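Local coordinates for protein stiv-a81 (Sulfolobus Turreted Icosahedral Virus, PDB 3RKL) that is of unknown function but, as a protein of a hyperthermophilic archaeal virus, folds as a helical hairpin with a small sheet, copies of which assemble into a 4-helix bundle, at residues D10-I13 and K18-V21; I13-K18 and Y64-A69; S23-D28 and S73-S78. The protein carries 1 engineered substitution. All blocks are in the same frame, centred on the assembly; numbering follows the deposited sequence.

The three contacts follow one chain from its antiparallel sheet to its helices. Contact 1 pairs the two strands of the hairpin, and contact 2 lays that hairpin on helix 55-80; their centres are about 8 Å apart and they share I13 and K18. They also touch directly, F20 CD1 lying 3.4 Å from Y67 CE2. Contact 3, whose centre is about 12 Å from that of contact 1 and 14 Å from that of contact 2, ties the start of helix 25-46 to the later turns of helix 55-80. Its M74 CE comes within 3.6 Å of N11 CA, bringing the beginning of the hairpin against this helix pair.

Contact 1. Residues D10-I13 and K18-V21; sequences DNTI and KEFV
I13 and F20 face each other as a hydrogen-bonded pair of the antiparallel beta hairpin formed by strands 12-15 and 18-21. The amide of I13 reaches F20 O, with I13 N 2.7 Å from that oxygen in a nearly straight bond, at 174° about the hydrogen. In return, F20 N gives its hydrogen to I13 O at 2.8 Å. Two CA-H...O contacts accompany the pairing: T12 CA lies 3.3 Å from F20 O, and E19 CA approaches I13 O. The next pair, T12 with V21, is non-hydrogen-bonded, with T12 CA 4.3 Å from V21 CA.

The side chains divide between the two faces of the sheet. T12 and V21 share one face, where the two branches of the threonine have different neighbours. T12 CG2, anti to the backbone N, meets E19 CG at 3.7 Å, whereas T12 OG1 lies 3.6 Å from V21 CG2. I13 and F20 share the other face, with I13 CB 4.4 Å from F20 CB. With CG anti to its own N (chi1 -168°), the F20 ring extends from the hairpin toward helix 55-80, where it stacks on Y67; it also meets Y49 of a second subunit. The hairpin thus presents this face both to its own helix and to a neighbouring chain. Just before the paired strand, the N11 amide gives an N-H to L22 O, while the same N11 ND2 lies against V21 CG1 at 3.5 Å.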
loop_
_atom_site.group_PDB
_atom_site.type_symbol
_atom_site.label_atom_id
_atom_site.label_comp_id
_atom_site.label_asym_id
_atom_site.label_seq_id
_atom_site.Cartn_x
_atom_site.Cartn_y
_atom_site.Cartn_z
ATOM N N ASP A 10 -19.949 22.301 -19.982
ATOM C CA ASP A 10 -18.531 22.405 -20.328
ATOM C C ASP A 10 -17.699 21.503 -19.406
ATOM O O ASP A 10 -17.807 20.276 -19.487
ATOM C CB ASP A 10 -18.059 23.873 -20.302
ATOM C CG ASP A 10 -18.735 24.726 -21.366
ATOM O OD1 ASP A 10 -18.596 24.404 -22.564
ATOM O OD2 ASP A 10 -19.394 25.726 -21.005
ATOM N N ASN A 11 -16.903 22.096 -18.519
ATOM C CA ASN A 11 -16.069 21.322 -17.590
ATOM C C ASN A 11 -16.602 21.336 -16.152
ATOM O O ASN A 11 -15.875 21.031 -15.205
ATOM C CB ASN A 11 -14.630 21.838 -17.623
ATOM C CG ASN A 11 -14.513 23.271 -17.147
ATOM O OD1 ASN A 11 -15.410 24.085 -17.371
ATOM N ND2 ASN A 11 -13.404 23.588 -16.490
ATOM N N THR A 12 -17.880 21.666 -16.000
ATOM C CA THR A 12 -18.495 21.814 -14.687
ATOM C C THR A 12 -19.651 20.846 -14.538
ATOM O O THR A 12 -20.470 20.697 -15.442
ATOM C CB THR A 12 -19.043 23.236 -14.465
ATOM O OG1 THR A 12 -17.989 24.188 -14.627
ATOM C CG2 THR A 12 -19.621 23.381 -13.063
ATOM N N ILE A 13 -19.708 20.193 -13.386
ATOM C CA ILE A 13 -20.819 19.320 -13.054
ATOM C C ILE A 13 -21.765 20.071 -12.135
ATOM O O ILE A 13 -21.327 20.738 -11.192
ATOM C CB ILE A 13 -20.328 18.036 -12.368
ATOM C CG1 ILE A 13 -19.379 17.286 -13.304
ATOM C CG2 ILE A 13 -21.513 17.152 -11.973
ATOM C CD1 ILE A 13 -18.411 16.393 -12.587
ATOM N N LYS A 18 -25.022 22.193 -5.879
ATOM C CA LYS A 18 -23.592 22.482 -5.986
ATOM C C LYS A 18 -23.075 22.400 -7.431
ATOM O O LYS A 18 -23.675 21.750 -8.286
ATOM C CB LYS A 18 -22.796 21.533 -5.084
ATOM C CG LYS A 18 -23.214 21.580 -3.621
ATOM C CD LYS A 18 -22.376 20.681 -2.735
ATOM C CE LYS A 18 -22.874 20.718 -1.297
ATOM N NZ LYS A 18 -22.192 19.725 -0.421
ATOM N N GLU A 19 -21.957 23.087 -7.677
ATOM C CA GLU A 19 -21.254 23.057 -8.965
ATOM C C GLU A 19 -19.819 22.598 -8.722
ATOM O O GLU A 19 -19.177 23.069 -7.787
ATOM C CB GLU A 19 -21.241 24.443 -9.620
ATOM C CG GLU A 19 -22.245 24.602 -10.755
ATOM C CD GLU A 19 -22.506 26.051 -11.125
ATOM O OE1 GLU A 19 -21.560 26.864 -11.071
ATOM O OE2 GLU A 19 -23.659 26.379 -11.474
ATOM N N PHE A 20 -19.322 21.695 -9.567
ATOM C CA PHE A 20 -17.984 21.120 -9.391
ATOM C C PHE A 20 -17.186 21.193 -10.689
ATOM O O PHE A 20 -17.591 20.626 -11.701
ATOM C CB PHE A 20 -18.098 19.671 -8.936
ATOM C CG PHE A 20 -16.805 19.074 -8.461
ATOM C CD1 PHE A 20 -16.369 19.287 -7.159
ATOM C CD2 PHE A 20 -16.036 18.282 -9.298
ATOM C CE1 PHE A 20 -15.181 18.727 -6.710
ATOM C CE2 PHE A 20 -14.847 17.727 -8.853
ATOM C CZ PHE A 20 -14.424 17.952 -7.557
ATOM N N VAL A 21 -16.064 21.912 -10.645
ATOM C CA VAL A 21 -15.254 22.179 -11.833
ATOM C C VAL A 21 -14.069 21.234 -11.935
ATOM O O VAL A 21 -13.264 21.125 -11.007
ATOM C CB VAL A 21 -14.741 23.628 -11.836
ATOM C CG1 VAL A 21 -13.895 23.888 -13.079
ATOM C CG2 VAL A 21 -15.915 24.600 -11.759
#

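Contact 2. Residues I13-K18 and Y64-A69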
loop_
_atom_site.group_PDB
_atom_site.type_symbol
_atom_site.label_atom_id
_atom_site.label_comp_id
_atom_site.label_asym_id
_atom_site.label_seq_id
_atom_site.Cartn_x
_atom_site.Cartn_y
_atom_site.Cartn_z
ATOM N N ILE A 13 -19.708 20.193 -13.386
ATOM C CA ILE A 13 -20.819 19.320 -13.054
ATOM C C ILE A 13 -21.765 20.071 -12.135
ATOM O O ILE A 13 -21.327 20.738 -11.192
ATOM C CB ILE A 13 -20.328 18.036 -12.368
ATOM C CG1 ILE A 13 -19.379 17.286 -13.304
ATOM C CG2 ILE A 13 -21.513 17.152 -11.973
ATOM C CD1 ILE A 13 -18.411 16.393 -12.587
ATOM N N GLU A 14 -23.063 19.955 -12.418
ATOM C CA GLU A 14 -24.094 20.603 -11.629
ATOM C C GLU A 14 -24.935 19.506 -11.012
ATOM O O GLU A 14 -25.465 18.668 -11.734
ATOM C CB GLU A 14 -24.958 21.511 -12.514
ATOM C CG GLU A 14 -24.247 22.794 -12.935
ATOM C CD GLU A 14 -24.844 23.460 -14.172
ATOM O OE1 GLU A 14 -24.381 24.572 -14.514
ATOM O OE2 GLU A 14 -25.758 22.886 -14.804
ATOM N N TYR A 15 -25.015 19.497 -9.682
ATOM C CA TYR A 15 -25.771 18.470 -8.944
ATOM C C TYR A 15 -26.048 18.905 -7.499
ATOM O O TYR A 15 -25.200 19.518 -6.858
ATOM C CB TYR A 15 -24.991 17.138 -8.933
ATOM C CG TYR A 15 -25.783 15.940 -8.441
ATOM C CD1 TYR A 15 -26.718 15.303 -9.269
ATOM C CD2 TYR A 15 -25.603 15.430 -7.142
ATOM C CE1 TYR A 15 -27.452 14.199 -8.812
ATOM C CE2 TYR A 15 -26.331 14.336 -6.681
ATOM C CZ TYR A 15 -27.250 13.715 -7.517
ATOM O OH TYR A 15 -27.958 12.625 -7.056
ATOM N N GLY A 16 -27.232 18.571 -6.994
ATOM C CA GLY A 16 -27.575 18.760 -5.567
ATOM C C GLY A 16 -27.191 20.091 -4.926
ATOM O O GLY A 16 -26.570 20.124 -3.853
ATOM N N HIS A 17 -27.566 21.181 -5.592
ATOM C CA HIS A 17 -27.322 22.566 -5.126
ATOM C C HIS A 17 -25.854 23.000 -5.219
ATOM O O HIS A 17 -25.487 24.062 -4.709
ATOM C CB HIS A 17 -27.842 22.810 -3.687
ATOM C CG HIS A 17 -29.282 22.443 -3.476
ATOM N ND1 HIS A 17 -30.330 23.251 -3.872
ATOM C CD2 HIS A 17 -29.847 21.371 -2.870
ATOM C CE1 HIS A 17 -31.473 22.678 -3.544
ATOM N NE2 HIS A 17 -31.209 21.539 -2.931
ATOM N N LYS A 18 -25.022 22.193 -5.879
ATOM C CA LYS A 18 -23.592 22.482 -5.986
ATOM C C LYS A 18 -23.075 22.400 -7.431
ATOM O O LYS A 18 -23.675 21.750 -8.286
ATOM C CB LYS A 18 -22.796 21.533 -5.084
ATOM C CG LYS A 18 -23.214 21.580 -3.621
ATOM C CD LYS A 18 -22.376 20.681 -2.735
ATOM C CE LYS A 18 -22.874 20.718 -1.297
ATOM N NZ LYS A 18 -22.192 19.725 -0.421
ATOM N N TYR A 64 -19.348 12.933 -4.362
ATOM C CA TYR A 64 -18.070 12.691 -5.042
ATOM C C TYR A 64 -18.180 11.572 -6.080
ATOM O O TYR A 64 -17.547 11.646 -7.121
ATOM C CB TYR A 64 -16.938 12.492 -4.028
ATOM C CG TYR A 64 -16.391 13.827 -3.601
ATOM C CD1 TYR A 64 -15.310 14.383 -4.269
ATOM C CD2 TYR A 64 -16.995 14.572 -2.594
ATOM C CE1 TYR A 64 -14.812 15.620 -3.933
ATOM C CE2 TYR A 64 -16.505 15.831 -2.252
ATOM C CZ TYR A 64 -15.415 16.347 -2.940
ATOM O OH TYR A 64 -14.905 17.578 -2.623
ATOM N N ALA A 65 -19.017 10.567 -5.829
ATOM C CA ALA A 65 -19.274 9.525 -6.826
ATOM C C ALA A 65 -19.967 10.109 -8.067
ATOM O O ALA A 65 -19.698 9.696 -9.197
ATOM C CB ALA A 65 -20.108 8.396 -6.218
ATOM N N ILE A 66 -20.862 11.072 -7.851
ATOM C CA ILE A 66 -21.536 11.763 -8.956
ATOM C C ILE A 66 -20.505 12.553 -9.791
ATOM O O ILE A 66 -20.510 12.479 -11.025
ATOM C CB ILE A 66 -22.670 12.672 -8.446
ATOM C CG1 ILE A 66 -23.873 11.828 -8.004
ATOM C CG2 ILE A 66 -23.074 13.707 -9.514
ATOM C CD1 ILE A 66 -24.715 11.259 -9.151
ATOM N N TYR A 67 -19.603 13.262 -9.118
ATOM C CA TYR A 67 -18.571 14.047 -9.819
ATOM C C TYR A 67 -17.663 13.129 -10.645
ATOM O O TYR A 67 -17.282 13.442 -11.781
ATOM C CB TYR A 67 -17.738 14.846 -8.830
ATOM C CG TYR A 67 -18.527 15.821 -7.979
ATOM C CD1 TYR A 67 -19.748 16.344 -8.412
ATOM C CD2 TYR A 67 -18.043 16.224 -6.749
ATOM C CE1 TYR A 67 -20.462 17.216 -7.631
ATOM C CE2 TYR A 67 -18.749 17.126 -5.970
ATOM C CZ TYR A 67 -19.954 17.605 -6.415
ATOM O OH TYR A 67 -20.653 18.488 -5.606
ATOM N N LEU A 68 -17.347 11.983 -10.059
ATOM C CA LEU A 68 -16.544 10.970 -10.729
ATOM C C LEU A 68 -17.243 10.416 -11.977
ATOM O O LEU A 68 -16.619 10.271 -13.036
ATOM C CB LEU A 68 -16.232 9.862 -9.732
ATOM C CG LEU A 68 -15.383 8.686 -10.162
ATOM C CD1 LEU A 68 -14.054 9.150 -10.817
ATOM C CD2 LEU A 68 -15.159 7.807 -8.935
ATOM N N ALA A 69 -18.543 10.140 -11.877
ATOM C CA ALA A 69 -19.304 9.656 -13.040
ATOM C C ALA A 69 -19.308 10.711 -14.147
ATOM O O ALA A 69 -19.088 10.393 -15.329
ATOM C CB ALA A 69 -20.732 9.274 -12.642
HETATM O O HOH W 1 -23.500 17.932 -5.533
#
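The ring of Y15 lies on I66 where the beta hairpin of strands 12-15 and 18-21 packs against helix 55-80. I66 CG2 makes a CH-pi contact over one face, 3.9 Å from the Y15 ring centroid and 21° off its normal, while CG1 and CD1 extend over the phenol end. The Y15 CG atom stands anti to the backbone N (chi1 -169°), a setting that carries the ring to this branched chain. I13 adds two touches of its own: CG2 comes to the edge of the Y67 ring, and I13 CD1 packs against the helix backbone, 3.3 Å from Y67 O. K18 CB rests 3.8 Å from Y67 OH, the two side chains crossing at about a right angle.

The polar part lies toward the turn and the hydroxyl of Y67. Within the hairpin, the type I' turn from Y15 to K18 is closed by two backbone hydrogen bonds, Y15 N to K18 O and K18 N to Y15 O. The Y15 hydroxyl bonds to H62, and that of Y67 to E63, both on the same helix. One water joins strand and helix, donating to Y15 O at 2.7 Å and to Y67 OH at 2.9 Å.

Contact 3. Residues S23-D28 and S73-S78. Engineered in segment 73-78: M74 (natural residue Leu).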
loop_
_atom_site.group_PDB
_atom_site.type_symbol
_atom_site.label_atom_id
_atom_site.label_comp_id
_atom_site.label_asym_id
_atom_site.label_seq_id
_atom_site.Cartn_x
_atom_site.Cartn_y
_atom_site.Cartn_z
ATOM N N SER A 23 -10.518 20.180 -13.851
ATOM C CA SER A 23 -9.412 20.893 -14.524
ATOM C C SER A 23 -8.330 19.994 -15.130
ATOM O O SER A 23 -7.577 20.426 -16.008
ATOM C CB SER A 23 -8.761 21.884 -13.552
ATOM O OG SER A 23 -7.989 21.207 -12.572
ATOM N N ASN A 24 -8.214 18.770 -14.629
ATOM C CA ASN A 24 -7.271 17.797 -15.162
ATOM C C ASN A 24 -7.919 16.441 -15.036
ATOM O O ASN A 24 -7.786 15.807 -13.992
ATOM C CB ASN A 24 -5.958 17.841 -14.372
ATOM C CG ASN A 24 -4.897 16.898 -14.926
ATOM O OD1 ASN A 24 -5.193 15.952 -15.663
ATOM N ND2 ASN A 24 -3.646 17.151 -14.558
ATOM N N LEU A 25 -8.623 16.008 -16.083
ATOM C CA LEU A 25 -9.491 14.828 -15.979
ATOM C C LEU A 25 -8.752 13.579 -15.505
ATOM O O LEU A 25 -9.225 12.890 -14.601
ATOM C CB LEU A 25 -10.250 14.550 -17.277
ATOM C CG LEU A 25 -11.314 15.575 -17.674
ATOM C CD1 LEU A 25 -11.975 15.211 -19.002
ATOM C CD2 LEU A 25 -12.365 15.710 -16.563
ATOM N N GLN A 26 -7.590 13.301 -16.095
ATOM C CA GLN A 26 -6.823 12.105 -15.732
ATOM C C GLN A 26 -6.534 12.082 -14.225
ATOM O O GLN A 26 -6.715 11.054 -13.563
ATOM C CB GLN A 26 -5.520 12.019 -16.546
ATOM C CG GLN A 26 -4.568 10.877 -16.131
ATOM C CD GLN A 26 -5.103 9.503 -16.485
ATOM O OE1 GLN A 26 -4.915 9.016 -17.607
ATOM N NE2 GLN A 26 -5.754 8.857 -15.519
ATOM N N GLU A 27 -6.107 13.219 -13.687
ATOM C CA GLU A 27 -5.751 13.326 -12.275
ATOM C C GLU A 27 -6.985 13.379 -11.390
ATOM O O GLU A 27 -7.040 12.726 -10.341
ATOM C CB GLU A 27 -4.870 14.561 -12.023
ATOM C CG GLU A 27 -3.464 14.411 -12.565
ATOM C CD GLU A 27 -2.775 13.165 -12.041
ATOM O OE1 GLU A 27 -2.613 13.060 -10.807
ATOM O OE2 GLU A 27 -2.409 12.295 -12.863
ATOM N N ASP A 28 -7.976 14.153 -11.820
ATOM C CA ASP A 28 -9.228 14.297 -11.073
ATOM C C ASP A 28 -9.965 12.967 -10.930
ATOM O O ASP A 28 -10.542 12.666 -9.881
ATOM C CB ASP A 28 -10.152 15.317 -11.760
ATOM C CG ASP A 28 -9.650 16.756 -11.649
ATOM O OD1 ASP A 28 -8.927 17.105 -10.684
ATOM O OD2 ASP A 28 -9.994 17.546 -12.544
ATOM N N SER A 73 -17.342 10.652 -17.926
ATOM C CA SER A 73 -18.101 10.928 -19.141
ATOM C C SER A 73 -17.348 11.926 -20.000
ATOM O O SER A 73 -17.213 11.742 -21.212
ATOM C CB SER A 73 -19.489 11.475 -18.815
ATOM O OG SER A 73 -20.257 11.598 -20.001
HETATM N N MSE A 74 -16.871 12.988 -19.359
HETATM C CA MSE A 74 -16.084 14.021 -20.057
HETATM C C MSE A 74 -14.823 13.413 -20.686
HETATM O O MSE A 74 -14.398 13.808 -21.772
HETATM C CB MSE A 74 -15.676 15.133 -19.088
HETATM C CG MSE A 74 -16.819 15.946 -18.502
HETATM SE SE MSE A 74 -16.224 17.082 -16.993
HETATM C CE MSE A 74 -14.742 17.994 -17.887
ATOM N N PHE A 75 -14.220 12.464 -19.972
ATOM C CA PHE A 75 -12.975 11.806 -20.383
ATOM C C PHE A 75 -13.173 11.012 -21.676
ATOM O O PHE A 75 -12.350 11.086 -22.581
ATOM C CB PHE A 75 -12.500 10.928 -19.211
ATOM C CG PHE A 75 -11.030 10.551 -19.218
ATOM C CD1 PHE A 75 -10.029 11.479 -19.433
ATOM C CD2 PHE A 75 -10.665 9.256 -18.875
ATOM C CE1 PHE A 75 -8.693 11.107 -19.366
ATOM C CE2 PHE A 75 -9.345 8.880 -18.801
ATOM C CZ PHE A 75 -8.353 9.804 -19.055
ATOM N N ILE A 76 -14.271 10.269 -21.780
ATOM C CA ILE A 76 -14.495 9.449 -22.971
ATOM C C ILE A 76 -14.958 10.279 -24.164
ATOM O O ILE A 76 -14.550 10.017 -25.296
ATOM C CB ILE A 76 -15.438 8.236 -22.716
ATOM C CG1 ILE A 76 -15.729 7.521 -24.042
ATOM C CG2 ILE A 76 -16.726 8.644 -22.059
ATOM C CD1 ILE A 76 -16.304 6.149 -23.854
ATOM N N ASP A 77 -15.807 11.272 -23.913
ATOM C CA ASP A 77 -16.225 12.206 -24.953
ATOM C C ASP A 77 -15.000 12.874 -25.571
ATOM O O ASP A 77 -14.888 12.986 -26.791
ATOM C CB ASP A 77 -17.135 13.288 -24.371
ATOM C CG ASP A 77 -18.519 12.775 -24.009
ATOM O OD1 ASP A 77 -18.804 11.566 -24.161
ATOM O OD2 ASP A 77 -19.329 13.601 -23.542
ATOM N N SER A 78 -14.094 13.321 -24.705
ATOM C CA SER A 78 -12.863 13.980 -25.140
ATOM C C SER A 78 -11.956 13.052 -25.938
ATOM O O SER A 78 -11.336 13.472 -26.916
ATOM C CB SER A 78 -12.091 14.509 -23.932
ATOM O OG SER A 78 -10.996 15.306 -24.354
#
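L25 meets both M74 and F75 where helix 25-46 begins beside helix 55-80. Just before it, the backbone amides of S23 and N24 both donate to D28 OD2, S23 N nearly along the C-O axis and N24 N from above the carboxylate plane, so one oxygen accepts two N-H groups at the helix N-terminus. N24 is the N-cap, its OD1 accepting a weak bond from E27 N at 3.5 Å. L25 then extends toward the other helix. L25 CD2 lies 3.6 Å from CE of M74, an engineered residue (leucine in the natural sequence) present as selenomethionine, and L25 CD1 sits 3.7 Å from both M74 CB and F75 N; the L25 and M74 side chains cross at about a right angle. L25 CB approaches F75 CD1 at 3.8 Å. The Q26 side chain, with CG anti to the backbone N, bends beyond CG (chi2 70°), bringing Q26 OE1 to the edge of the F75 ring, 3.8 Å from F75 CZ, with amide and ring planes 78° apart. Q26 NE2 bonds to A40 O of a third subunit, whose Y58 also meets the F75 ring. D28 OD1 bonds to Y49 OH of a second subunit. The helices therefore meet mainly through apolar side chains, with one amide oxygen at a ring edge, while polar groups cap the helix and reach neighbouring chains.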